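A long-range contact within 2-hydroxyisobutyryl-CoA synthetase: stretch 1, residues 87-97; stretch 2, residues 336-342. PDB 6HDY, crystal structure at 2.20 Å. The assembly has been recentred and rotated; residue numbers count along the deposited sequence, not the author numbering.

Stretch 1, residues 87-97: DFEARVPVVKK
Stretch 2, residues 336-342: PMIRLLS

Residues 87-97 run from a helix end, 87-91, into an extended segment that meets residues 336-342 at a single beta bridge, Val 95 with Leu 340 (CA-CA 4.5 Å). The neighbouring pairs are Val 94 with Arg 339 (CA-CA 4.9 Å) and Lys 96 with Leu 341 (CA-CA 5.6 Å), so both chains advance in the same direction. Together the stretches bury 703 Å².

Two backbone hydrogen bonds, both involving Val 95, fix this register: Val 95 N donates to Arg 339 O (2.8 Å, 163°), and Leu 341 N donates to Val 95 O (2.9 Å, 176°). Val 94 and Val 95 are extended (phi/psi -72/148 and -92/135), as are Leu 340 and Leu 341 (-79/127 and -76/120), whereas Arg 339 lies in the left-handed region at 63/54.

Arg 339 covers the most surface. Its CA-to-CB bond points toward the first stretch, and the m, t, p course of chi1 to chi3, with chi4 at 87°, brings the guanidinium to the helix end. Val 92, the first residue to leave helical phi/psi (-80/116), presents its carbonyl near the guanidinium plane: Arg 339 NE donates to Val 92 O at 2.9 Å, and Arg 339 NH2 adds a weak bond to the same Val 92 O at 3.3 Å. The carbonyl oxygens of Phe 88 and Glu 89 lie over one guanidinium face, and Val 94 CG1 covers the opposite face, 3.5 Å from Arg 339 NH2. Arg 339 CD sits 3.7 Å from the centroid of the Phe 88 ring, 22° off its normal, a CH-pi contact. Phe 88, with chi1 t and chi2 67°, also brings CZ to 4.0 Å from Ile 338 CG2.

Val 95 is buried, and its CA-to-CB bond points toward the second stretch. With chi1 t, Val 95 CG1 packs 3.8 Å from Met 337 CE and 3.9 Å from Leu 340 CD1, while Val 95 CG2 approaches Ile 338 O at 3.3 Å. A compact branched side chain suits this place between apolar groups and backbone. The CA-to-CB bond of Leu 341 (chi1 t, chi2 p) also points toward the first stretch; Leu 341 CB lies 4.2 Å from Val 94 CG2 (Val 94 chi1 m).

Water 1 donates to Pro 93 O (2.8 Å) and Ile 338 O (2.7 Å), linking two acceptors; water 2 accepts from Lys 97 N (3.1 Å) and donates to Leu 341 O (3.0 Å). The bent Lys 97 side chain ends in a weak hydrogen bond from NZ to Ser 342 O (3.2 Å).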

# COMPACT_ATOMS: atom_id res chain seq x y z
N ASP A 87 4.29 -14.18 -39.25
CA ASP A 87 3.57 -12.99 -39.74
C ASP A 87 3.52 -11.94 -38.63
O ASP A 87 3.70 -10.76 -38.89
CB ASP A 87 2.13 -13.35 -40.14
CG ASP A 87 1.92 -13.98 -41.49
OD1 ASP A 87 2.76 -13.75 -42.40
OD2 ASP A 87 0.90 -14.65 -41.68
N PHE A 88 3.29 -12.40 -37.39
CA PHE A 88 3.23 -11.58 -36.18
C PHE A 88 4.53 -10.78 -35.97
O PHE A 88 4.46 -9.57 -35.80
CB PHE A 88 2.94 -12.49 -34.97
CG PHE A 88 2.46 -11.78 -33.73
CD1 PHE A 88 1.22 -11.16 -33.70
CD2 PHE A 88 3.23 -11.79 -32.57
CE1 PHE A 88 0.78 -10.50 -32.55
CE2 PHE A 88 2.77 -11.17 -31.40
CZ PHE A 88 1.55 -10.51 -31.41
N GLU A 89 5.70 -11.45 -36.01
CA GLU A 89 6.99 -10.78 -35.76
C GLU A 89 7.41 -9.81 -36.85
O GLU A 89 8.03 -8.79 -36.55
CB GLU A 89 8.11 -11.79 -35.48
CG GLU A 89 8.43 -12.72 -36.64
CD GLU A 89 9.29 -13.92 -36.30
OE1 GLU A 89 10.00 -13.90 -35.27
OE2 GLU A 89 9.29 -14.88 -37.11
N ALA A 90 7.08 -10.13 -38.10
CA ALA A 90 7.47 -9.37 -39.27
C ALA A 90 6.52 -8.23 -39.64
O ALA A 90 6.99 -7.16 -40.03
CB ALA A 90 7.66 -10.30 -40.46
N ARG A 91 5.19 -8.46 -39.54
CA ARG A 91 4.18 -7.49 -39.95
C ARG A 91 3.72 -6.53 -38.87
O ARG A 91 3.44 -5.36 -39.17
CB ARG A 91 2.96 -8.18 -40.59
CG ARG A 91 3.27 -9.11 -41.74
CD ARG A 91 2.03 -9.86 -42.18
NE ARG A 91 2.30 -10.73 -43.33
CZ ARG A 91 2.23 -10.34 -44.60
NH1 ARG A 91 2.50 -11.20 -45.57
NH2 ARG A 91 1.90 -9.09 -44.90
N VAL A 92 3.60 -7.03 -37.62
CA VAL A 92 3.11 -6.23 -36.50
C VAL A 92 4.22 -5.32 -35.93
O VAL A 92 5.22 -5.82 -35.42
CB VAL A 92 2.41 -7.09 -35.41
CG1 VAL A 92 1.78 -6.22 -34.32
CG2 VAL A 92 1.37 -8.02 -36.01
N PRO A 93 4.04 -3.98 -36.02
CA PRO A 93 5.06 -3.07 -35.45
C PRO A 93 5.08 -3.14 -33.92
O PRO A 93 4.02 -3.29 -33.30
CB PRO A 93 4.61 -1.69 -35.93
CG PRO A 93 3.12 -1.82 -36.07
CD PRO A 93 2.89 -3.22 -36.56
N VAL A 94 6.28 -3.05 -33.33
CA VAL A 94 6.39 -3.06 -31.87
C VAL A 94 5.88 -1.74 -31.27
O VAL A 94 6.01 -0.67 -31.88
CB VAL A 94 7.81 -3.38 -31.33
CG1 VAL A 94 8.22 -4.80 -31.67
CG2 VAL A 94 8.86 -2.37 -31.81
N VAL A 95 5.32 -1.82 -30.07
CA VAL A 95 4.88 -0.65 -29.32
C VAL A 95 6.06 -0.23 -28.45
O VAL A 95 6.70 -1.09 -27.85
CB VAL A 95 3.64 -0.96 -28.45
CG1 VAL A 95 3.28 0.25 -27.57
CG2 VAL A 95 2.46 -1.40 -29.32
N LYS A 96 6.37 1.06 -28.42
CA LYS A 96 7.40 1.64 -27.56
C LYS A 96 6.70 2.37 -26.39
O LYS A 96 5.56 2.81 -26.53
CB LYS A 96 8.27 2.62 -28.36
CG LYS A 96 9.22 1.96 -29.36
CD LYS A 96 9.89 2.99 -30.26
CE LYS A 96 10.96 2.41 -31.14
NZ LYS A 96 11.49 3.41 -32.12
N LYS A 97 7.39 2.49 -25.24
CA LYS A 97 6.86 3.22 -24.07
C LYS A 97 6.59 4.71 -24.42
O LYS A 97 5.59 5.29 -23.97
CB LYS A 97 7.81 3.09 -22.87
CG LYS A 97 7.39 2.00 -21.88
CD LYS A 97 8.31 0.79 -21.91
CE LYS A 97 9.50 0.92 -21.01
NZ LYS A 97 10.73 0.40 -21.66
N PRO A 336 -4.65 -3.42 -23.52
CA PRO A 336 -3.88 -4.61 -23.94
C PRO A 336 -2.62 -4.20 -24.68
O PRO A 336 -2.64 -3.28 -25.50
CB PRO A 336 -4.86 -5.40 -24.82
CG PRO A 336 -5.80 -4.38 -25.35
CD PRO A 336 -5.92 -3.31 -24.28
N MET A 337 -1.52 -4.83 -24.34
CA MET A 337 -0.22 -4.56 -24.94
C MET A 337 0.05 -5.60 -26.01
O MET A 337 0.05 -6.80 -25.73
CB MET A 337 0.91 -4.60 -23.90
CG MET A 337 0.90 -3.49 -22.87
SD MET A 337 0.99 -1.77 -23.44
CE MET A 337 1.99 -1.85 -24.72
N ILE A 338 0.22 -5.14 -27.26
CA ILE A 338 0.48 -6.04 -28.39
C ILE A 338 1.85 -5.72 -28.96
O ILE A 338 2.04 -4.70 -29.64
CB ILE A 338 -0.65 -6.06 -29.46
CG1 ILE A 338 -2.04 -6.28 -28.81
CG2 ILE A 338 -0.37 -7.13 -30.52
CD1 ILE A 338 -3.18 -5.95 -29.67
N ARG A 339 2.79 -6.60 -28.68
CA ARG A 339 4.18 -6.50 -29.10
C ARG A 339 4.84 -5.27 -28.49
O ARG A 339 5.42 -4.45 -29.19
CB ARG A 339 4.34 -6.61 -30.64
CG ARG A 339 4.33 -8.06 -31.06
CD ARG A 339 4.46 -8.34 -32.54
NE ARG A 339 5.56 -7.66 -33.21
CZ ARG A 339 6.81 -8.11 -33.29
NH1 ARG A 339 7.16 -9.24 -32.68
NH2 ARG A 339 7.72 -7.43 -33.97
N LEU A 340 4.76 -5.15 -27.16
CA LEU A 340 5.46 -4.06 -26.46
C LEU A 340 6.94 -4.42 -26.32
O LEU A 340 7.28 -5.51 -25.85
CB LEU A 340 4.84 -3.71 -25.09
CG LEU A 340 5.59 -2.69 -24.17
CD1 LEU A 340 5.52 -1.27 -24.74
CD2 LEU A 340 5.02 -2.72 -22.74
N LEU A 341 7.79 -3.50 -26.78
CA LEU A 341 9.24 -3.59 -26.72
C LEU A 341 9.68 -3.30 -25.27
O LEU A 341 9.35 -2.25 -24.73
CB LEU A 341 9.86 -2.58 -27.72
CG LEU A 341 11.39 -2.40 -27.70
CD1 LEU A 341 12.11 -3.70 -28.02
CD2 LEU A 341 11.81 -1.33 -28.70
N SER A 342 10.36 -4.26 -24.62
CA SER A 342 10.79 -4.09 -23.23
C SER A 342 11.99 -3.18 -23.11
O SER A 342 12.08 -2.40 -22.17
CB SER A 342 11.11 -5.43 -22.58
OG SER A 342 12.29 -5.98 -23.13
O HOH W 1 1.57 -3.48 -32.03
O HOH W 2 9.80 0.60 -25.36